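Local coordinates for glutaredoxin (Grx-1) (Archaeoglobus fulgidus, PDB 3IC4), which probably carries electrons in thiol-disulfide exchange, as glutaredoxins of the thioredoxin superfamily do, at residues Pro69-Gly74 with Lys87-Gly92. Sequence-based numbering, arbitrary orientation.
Sequences PVVVKG and KELIRG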
loop_
_atom_site.group_PDB
_atom_site.type_symbol
_atom_site.label_atom_id
_atom_site.label_comp_id
_atom_site.label_asym_id
_atom_site.label_seq_id
_atom_site.Cartn_x
_atom_site.Cartn_y
_atom_site.Cartn_z
ATOM N N PRO A 69 6.231 -2.727 3.427
ATOM C CA PRO A 69 5.164 -2.209 2.519
ATOM C C PRO A 69 4.349 -3.279 1.824
ATOM O O PRO A 69 4.815 -4.378 1.611
ATOM C CB PRO A 69 5.959 -1.423 1.446
ATOM C CG PRO A 69 7.296 -2.189 1.388
ATOM C CD PRO A 69 7.570 -2.479 2.836
ATOM N N VAL A 70 3.094 -2.942 1.488
ATOM C CA VAL A 70 2.302 -3.764 0.565
ATOM C C VAL A 70 1.837 -2.866 -0.571
ATOM O O VAL A 70 1.345 -1.745 -0.346
ATOM C CB VAL A 70 1.096 -4.447 1.241
ATOM C CG1 VAL A 70 0.150 -5.163 0.189
ATOM C CG2 VAL A 70 1.616 -5.416 2.279
ATOM N N VAL A 71 2.073 -3.309 -1.776
ATOM C CA VAL A 71 1.603 -2.586 -2.969
ATOM C C VAL A 71 0.630 -3.521 -3.693
ATOM O O VAL A 71 0.934 -4.664 -3.976
ATOM C CB VAL A 71 2.734 -2.129 -3.908
ATOM C CG1 VAL A 71 2.161 -1.375 -5.132
ATOM C CG2 VAL A 71 3.710 -1.212 -3.153
ATOM N N VAL A 72 -0.529 -2.954 -3.982
ATOM C CA VAL A 72 -1.654 -3.683 -4.554
ATOM C C VAL A 72 -2.014 -3.102 -5.894
ATOM O O VAL A 72 -2.157 -1.864 -6.040
ATOM C CB VAL A 72 -2.920 -3.641 -3.666
ATOM C CG1 VAL A 72 -4.018 -4.574 -4.305
ATOM C CG2 VAL A 72 -2.544 -4.043 -2.229
ATOM N N LYS A 73 -2.143 -3.976 -6.880
ATOM C CA LYS A 73 -2.713 -3.577 -8.206
ATOM C C LYS A 73 -3.682 -4.641 -8.629
ATOM O O LYS A 73 -3.256 -5.773 -8.927
ATOM C CB LYS A 73 -1.614 -3.456 -9.257
ATOM C CG LYS A 73 -2.116 -2.888 -10.580
ATOM C CD LYS A 73 -1.092 -2.850 -11.678
ATOM C CE LYS A 73 -1.771 -2.531 -13.004
ATOM N NZ LYS A 73 -0.795 -1.821 -13.874
ATOM N N GLY A 74 -4.976 -4.304 -8.705
ATOM C CA GLY A 74 -6.025 -5.288 -9.058
ATOM C C GLY A 74 -6.059 -6.372 -7.981
ATOM O O GLY A 74 -6.075 -6.036 -6.792
ATOM N N LYS A 87 8.343 -4.017 -10.407
ATOM C CA LYS A 87 8.308 -3.741 -11.851
ATOM C C LYS A 87 7.358 -4.714 -12.529
ATOM O O LYS A 87 6.482 -4.290 -13.227
ATOM C CB LYS A 87 9.701 -3.869 -12.473
ATOM C CG LYS A 87 10.649 -2.753 -12.053
ATOM C CD LYS A 87 12.112 -3.071 -12.457
ATOM C CE LYS A 87 13.101 -2.033 -11.836
ATOM N NZ LYS A 87 14.490 -2.026 -12.364
ATOM N N GLU A 88 7.437 -6.003 -12.199
ATOM C CA GLU A 88 6.482 -6.973 -12.737
ATOM C C GLU A 88 4.993 -6.645 -12.395
ATOM O O GLU A 88 4.101 -6.734 -13.253
ATOM C CB GLU A 88 6.862 -8.369 -12.245
ATOM C CG GLU A 88 5.912 -9.431 -12.707
ATOM C CD GLU A 88 5.552 -9.309 -14.177
ATOM O OE1 GLU A 88 6.504 -9.321 -15.001
ATOM O OE2 GLU A 88 4.327 -9.220 -14.512
ATOM N N LEU A 89 4.731 -6.270 -11.142
ATOM C CA LEU A 89 3.392 -5.912 -10.719
ATOM C C LEU A 89 2.864 -4.745 -11.546
ATOM O O LEU A 89 1.743 -4.789 -12.034
ATOM C CB LEU A 89 3.352 -5.532 -9.232
ATOM C CG LEU A 89 1.988 -5.147 -8.622
ATOM C CD1 LEU A 89 1.063 -6.336 -8.561
ATOM C CD2 LEU A 89 2.187 -4.569 -7.252
ATOM N N ILE A 90 3.663 -3.692 -11.691
ATOM C CA ILE A 90 3.215 -2.417 -12.282
ATOM C C ILE A 90 3.159 -2.572 -13.809
ATOM O O ILE A 90 2.236 -2.065 -14.454
ATOM C CB ILE A 90 4.135 -1.170 -11.795
ATOM C CG1 ILE A 90 4.060 -0.960 -10.290
ATOM C CG2 ILE A 90 3.745 0.150 -12.483
ATOM C CD1 ILE A 90 2.696 -0.900 -9.818
ATOM N N ARG A 91 4.102 -3.301 -14.382
ATOM C CA ARG A 91 4.262 -3.278 -15.839
ATOM C C ARG A 91 3.546 -4.462 -16.485
ATOM O O ARG A 91 2.968 -4.328 -17.585
ATOM C CB ARG A 91 5.751 -3.305 -16.240
ATOM C CG ARG A 91 6.618 -2.215 -15.572
ATOM C CD ARG A 91 8.114 -2.393 -15.825
ATOM N NE ARG A 91 8.821 -1.255 -15.257
ATOM C CZ ARG A 91 10.135 -1.033 -15.318
ATOM N NH1 ARG A 91 10.940 -1.892 -15.925
ATOM N NH2 ARG A 91 10.642 0.067 -14.752
ATOM N N GLY A 92 3.610 -5.614 -15.826
ATOM C CA GLY A 92 3.117 -6.861 -16.418
ATOM C C GLY A 92 1.614 -6.943 -16.421
ATOM O O GLY A 92 1.042 -7.663 -17.256
#
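Leu-89 lays its two methyl branches against strand 70-73, each meeting a different residue. CD2 lies 3.8 Å from CG1 of Val-71. The same Leu-89 CD2 also rests 3.5 Å from the backbone O of Val-71. Its other branch, CD1, lies 4.0 Å from CB of Lys-73. The two apolar side chains of Val-71 and Leu-89 meet at a slant. Leu-89 reaches the strand because its CG stands anti to the backbone N, bringing the fork of the side chain closer to the sheet than its CB direction alone would suggest.

Lys-73 then follows the helix toward its C-terminal end. Its chain is extended throughout, so that CD passes 3.5 Å from the carbonyl O of Leu-89 and NZ arrives at the next carbonyl, donating a hydrogen bond to O of Ile-90 over 3.1 Å. The C=O...N angle is 132° and the nitrogen is tilted 28° from the carbonyl plane, an oblique approach to the oxygen.

Strand 70-73 and helix 87-91 run in roughly the same direction, with 26° between their axes and 9.0 Å at closest approach. This is the helix-on-sheet layer of the thioredoxin-type fold: the C-terminal helix packs with helix 23-35 on one face of the mixed sheet, and helix 49-63 lies against the other. Leu-89 also touches Val-78 and Lys-76 on the adjoining strand 76-79, and Ile-90 meets Val-14, just before strand 15-18, and Glu-35 at the end of helix 23-35, tying the two helices together.

Chemically, the contact sets apolar contacts of Val-71 and the CB of Lys-73 with Leu-89 beside a single charged hydrogen bond: the lysine ammonium group donates to a carbonyl in the last turn of the helix, where its positive charge would be expected to interact favourably with the partial negative charge of the helix dipole.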